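Local coordinates for protein Myo-inositol phosphohydrolase (Mitsuokella multacida, PDB 4WU3) that probably removes phosphate groups from inositol phosphates such as phytate, as a phosphatase with a protein tyrosine phosphatase-like fold, at residues 519-524 against 621-626. The protein carries 2 engineered substitutions. Sequence-based numbering, arbitrary orientation.
Sequences NIDEFI and SWSQWL
D521 reaches from helix 517-529 to the first turn of helix 622-626 and spends its two carboxylate oxygens on different partners. OD2 accepts a hydrogen bond from the S623 hydroxyl, a short group able to donate to an acid, OG to OD2 being 2.7 Å; it arrives from above the carboxylate plane, 50° out of it. OD1 lies against the backbone and CB of W622, the carboxylate plane nearly perpendicular to the indole, with weak bonds from W622 N at 3.1 Å and from S623 N at 3.4 Å. An acid suits this place because first-turn amides lack acceptors within their own helix, and its charge probably also interacts favourably with the helix dipole. With CG beside the backbone N (chi1 -87°) and anti to the carbonyl carbon, the carboxylate ends nearer the other helix than its CB direction suggests. With an alanine here, the S623 hydroxyl would probably lose its partner across the contact and the two amides their shared acceptor.

Beside this polar patch, I520 lays CG2 over one face of the W622 indole, 4.1 Å from the centroid of the five-membered ring, a CH-pi contact. Its other branch puts CD1 3.7 Å from NE1; an isoleucine's two branches can thus cover the five-membered part. I524 adds CD1 against W622 CB. The short C-terminal helix is thereby docked onto the PTP-like domain, whose Q541-R546 line a pocket for bound inositol tetrakisphosphate. The axes of the two short helical segments come within 9.8 Å, with 132° between their N-to-C directions.

Behind the first shell, S621 is the N-cap, its short hydroxyl accepting from Q624 N at 3.1 Å; a weak return bond from S621 N to Q624 OE1 completes a capping box. Tryptophan offers two broad faces, and L626 CG sits over the one opposite I520, while F606 and Y609 of helix 593-613 meet the indole edge-to-face.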
loop_
_atom_site.group_PDB
_atom_site.type_symbol
_atom_site.label_atom_id
_atom_site.label_comp_id
_atom_site.label_asym_id
_atom_site.label_seq_id
_atom_site.Cartn_x
_atom_site.Cartn_y
_atom_site.Cartn_z
ATOM N N ASN A 519 -21.652 -7.473 30.256
ATOM C CA ASN A 519 -23.057 -7.331 29.915
ATOM C C ASN A 519 -23.889 -8.543 30.316
ATOM O O ASN A 519 -25.045 -8.406 30.713
ATOM C CB ASN A 519 -23.215 -7.027 28.427
ATOM C CG ASN A 519 -22.886 -5.588 28.105
ATOM O OD1 ASN A 519 -22.725 -4.770 29.013
ATOM N ND2 ASN A 519 -22.787 -5.265 26.822
ATOM N N ILE A 520 -23.286 -9.720 30.235
ATOM C CA ILE A 520 -23.964 -10.953 30.608
ATOM C C ILE A 520 -24.040 -11.066 32.131
ATOM O O ILE A 520 -25.057 -11.490 32.671
ATOM C CB ILE A 520 -23.264 -12.191 29.997
ATOM C CG1 ILE A 520 -23.473 -12.205 28.479
ATOM C CG2 ILE A 520 -23.798 -13.475 30.608
ATOM C CD1 ILE A 520 -22.862 -13.393 27.774
ATOM N N ASP A 521 -22.968 -10.676 32.813
ATOM C CA ASP A 521 -22.951 -10.632 34.272
ATOM C C ASP A 521 -24.032 -9.689 34.791
ATOM O O ASP A 521 -24.701 -9.990 35.782
ATOM C CB ASP A 521 -21.603 -10.118 34.776
ATOM C CG ASP A 521 -20.581 -11.214 34.943
ATOM O OD1 ASP A 521 -20.952 -12.393 34.838
ATOM O OD2 ASP A 521 -19.405 -10.884 35.194
ATOM N N GLU A 522 -24.171 -8.536 34.143
ATOM C CA GLU A 522 -25.201 -7.580 34.527
ATOM C C GLU A 522 -26.554 -8.258 34.447
ATOM O O GLU A 522 -27.357 -8.129 35.354
ATOM C CB GLU A 522 -25.167 -6.312 33.660
ATOM C CG GLU A 522 -26.256 -5.300 34.003
ATOM C CD GLU A 522 -25.941 -3.882 33.551
ATOM O OE1 GLU A 522 -24.948 -3.673 32.820
ATOM O OE2 GLU A 522 -26.696 -2.961 33.935
ATOM N N PHE A 523 -26.810 -9.003 33.381
ATOM C CA PHE A 523 -28.086 -9.690 33.283
ATOM C C PHE A 523 -28.269 -10.764 34.358
ATOM O O PHE A 523 -29.354 -10.901 34.920
ATOM C CB PHE A 523 -28.294 -10.318 31.914
ATOM C CG PHE A 523 -29.606 -11.051 31.789
ATOM C CD1 PHE A 523 -30.811 -10.361 31.853
ATOM C CD2 PHE A 523 -29.638 -12.417 31.625
ATOM C CE1 PHE A 523 -32.028 -11.030 31.756
ATOM C CE2 PHE A 523 -30.847 -13.094 31.530
ATOM C CZ PHE A 523 -32.046 -12.400 31.593
ATOM N N ILE A 524 -27.235 -11.543 34.633
ATOM C CA ILE A 524 -27.363 -12.611 35.618
ATOM C C ILE A 524 -27.637 -12.017 37.001
ATOM O O ILE A 524 -28.542 -12.452 37.725
ATOM C CB ILE A 524 -26.112 -13.497 35.628
ATOM C CG1 ILE A 524 -26.027 -14.246 34.291
ATOM C CG2 ILE A 524 -26.129 -14.465 36.808
ATOM C CD1 ILE A 524 -24.710 -14.935 34.052
ATOM N N SER A 621 -19.783 -16.145 38.909
ATOM C CA SER A 621 -20.189 -15.328 37.775
ATOM C C SER A 621 -19.639 -15.871 36.462
ATOM O O SER A 621 -18.705 -16.672 36.445
ATOM C CB SER A 621 -19.729 -13.889 37.967
ATOM O OG SER A 621 -18.324 -13.790 37.812
ATOM N N TRP A 622 -20.231 -15.407 35.366
ATOM C CA TRP A 622 -19.803 -15.762 34.015
ATOM C C TRP A 622 -18.377 -15.294 33.746
ATOM O O TRP A 622 -17.584 -16.024 33.161
ATOM C CB TRP A 622 -20.778 -15.149 33.010
ATOM C CG TRP A 622 -20.364 -15.130 31.558
ATOM C CD1 TRP A 622 -20.109 -14.025 30.817
ATOM C CD2 TRP A 622 -20.226 -16.247 30.670
ATOM N NE1 TRP A 622 -19.807 -14.374 29.531
ATOM C CE2 TRP A 622 -19.871 -15.733 29.412
ATOM C CE3 TRP A 622 -20.363 -17.628 30.818
ATOM C CZ2 TRP A 622 -19.643 -16.543 28.307
ATOM C CZ3 TRP A 622 -20.133 -18.439 29.723
ATOM C CH2 TRP A 622 -19.783 -17.894 28.477
ATOM N N SER A 623 -18.054 -14.084 34.190
ATOM C CA SER A 623 -16.713 -13.540 34.010
ATOM C C SER A 623 -15.667 -14.359 34.768
ATOM O O SER A 623 -14.624 -14.692 34.214
ATOM C CB SER A 623 -16.669 -12.079 34.456
ATOM O OG SER A 623 -17.328 -11.265 33.500
ATOM N N GLN A 624 -15.943 -14.671 36.031
ATOM C CA GLN A 624 -15.037 -15.491 36.839
ATOM C C GLN A 624 -14.876 -16.888 36.219
ATOM O O GLN A 624 -13.770 -17.406 36.115
ATOM C CB GLN A 624 -15.543 -15.590 38.285
ATOM C CG GLN A 624 -15.510 -14.274 39.062
ATOM C CD GLN A 624 -16.312 -14.331 40.355
ATOM O OE1 GLN A 624 -16.998 -15.315 40.627
ATOM N NE2 GLN A 624 -16.240 -13.264 41.153
ATOM N N TRP A 625 -15.985 -17.481 35.786
ATOM C CA TRP A 625 -15.955 -18.790 35.147
ATOM C C TRP A 625 -15.080 -18.776 33.892
ATOM O O TRP A 625 -14.233 -19.645 33.710
ATOM C CB TRP A 625 -17.373 -19.238 34.790
ATOM C CG TRP A 625 -17.467 -20.660 34.271
ATOM C CD1 TRP A 625 -17.486 -21.804 35.020
ATOM C CD2 TRP A 625 -17.562 -21.081 32.899
ATOM N NE1 TRP A 625 -17.593 -22.907 34.200
ATOM C CE2 TRP A 625 -17.635 -22.491 32.896
ATOM C CE3 TRP A 625 -17.590 -20.401 31.674
ATOM C CZ2 TRP A 625 -17.725 -23.233 31.718
ATOM C CZ3 TRP A 625 -17.682 -21.137 30.504
ATOM C CH2 TRP A 625 -17.752 -22.539 30.532
ATOM N N LEU A 626 -15.286 -17.786 33.028
ATOM C CA LEU A 626 -14.454 -17.634 31.840
ATOM C C LEU A 626 -12.989 -17.583 32.234
ATOM O O LEU A 626 -12.144 -18.199 31.593
ATOM C CB LEU A 626 -14.809 -16.352 31.087
ATOM C CG LEU A 626 -16.082 -16.364 30.245
ATOM C CD1 LEU A 626 -16.263 -15.022 29.551
ATOM C CD2 LEU A 626 -16.043 -17.495 29.236
#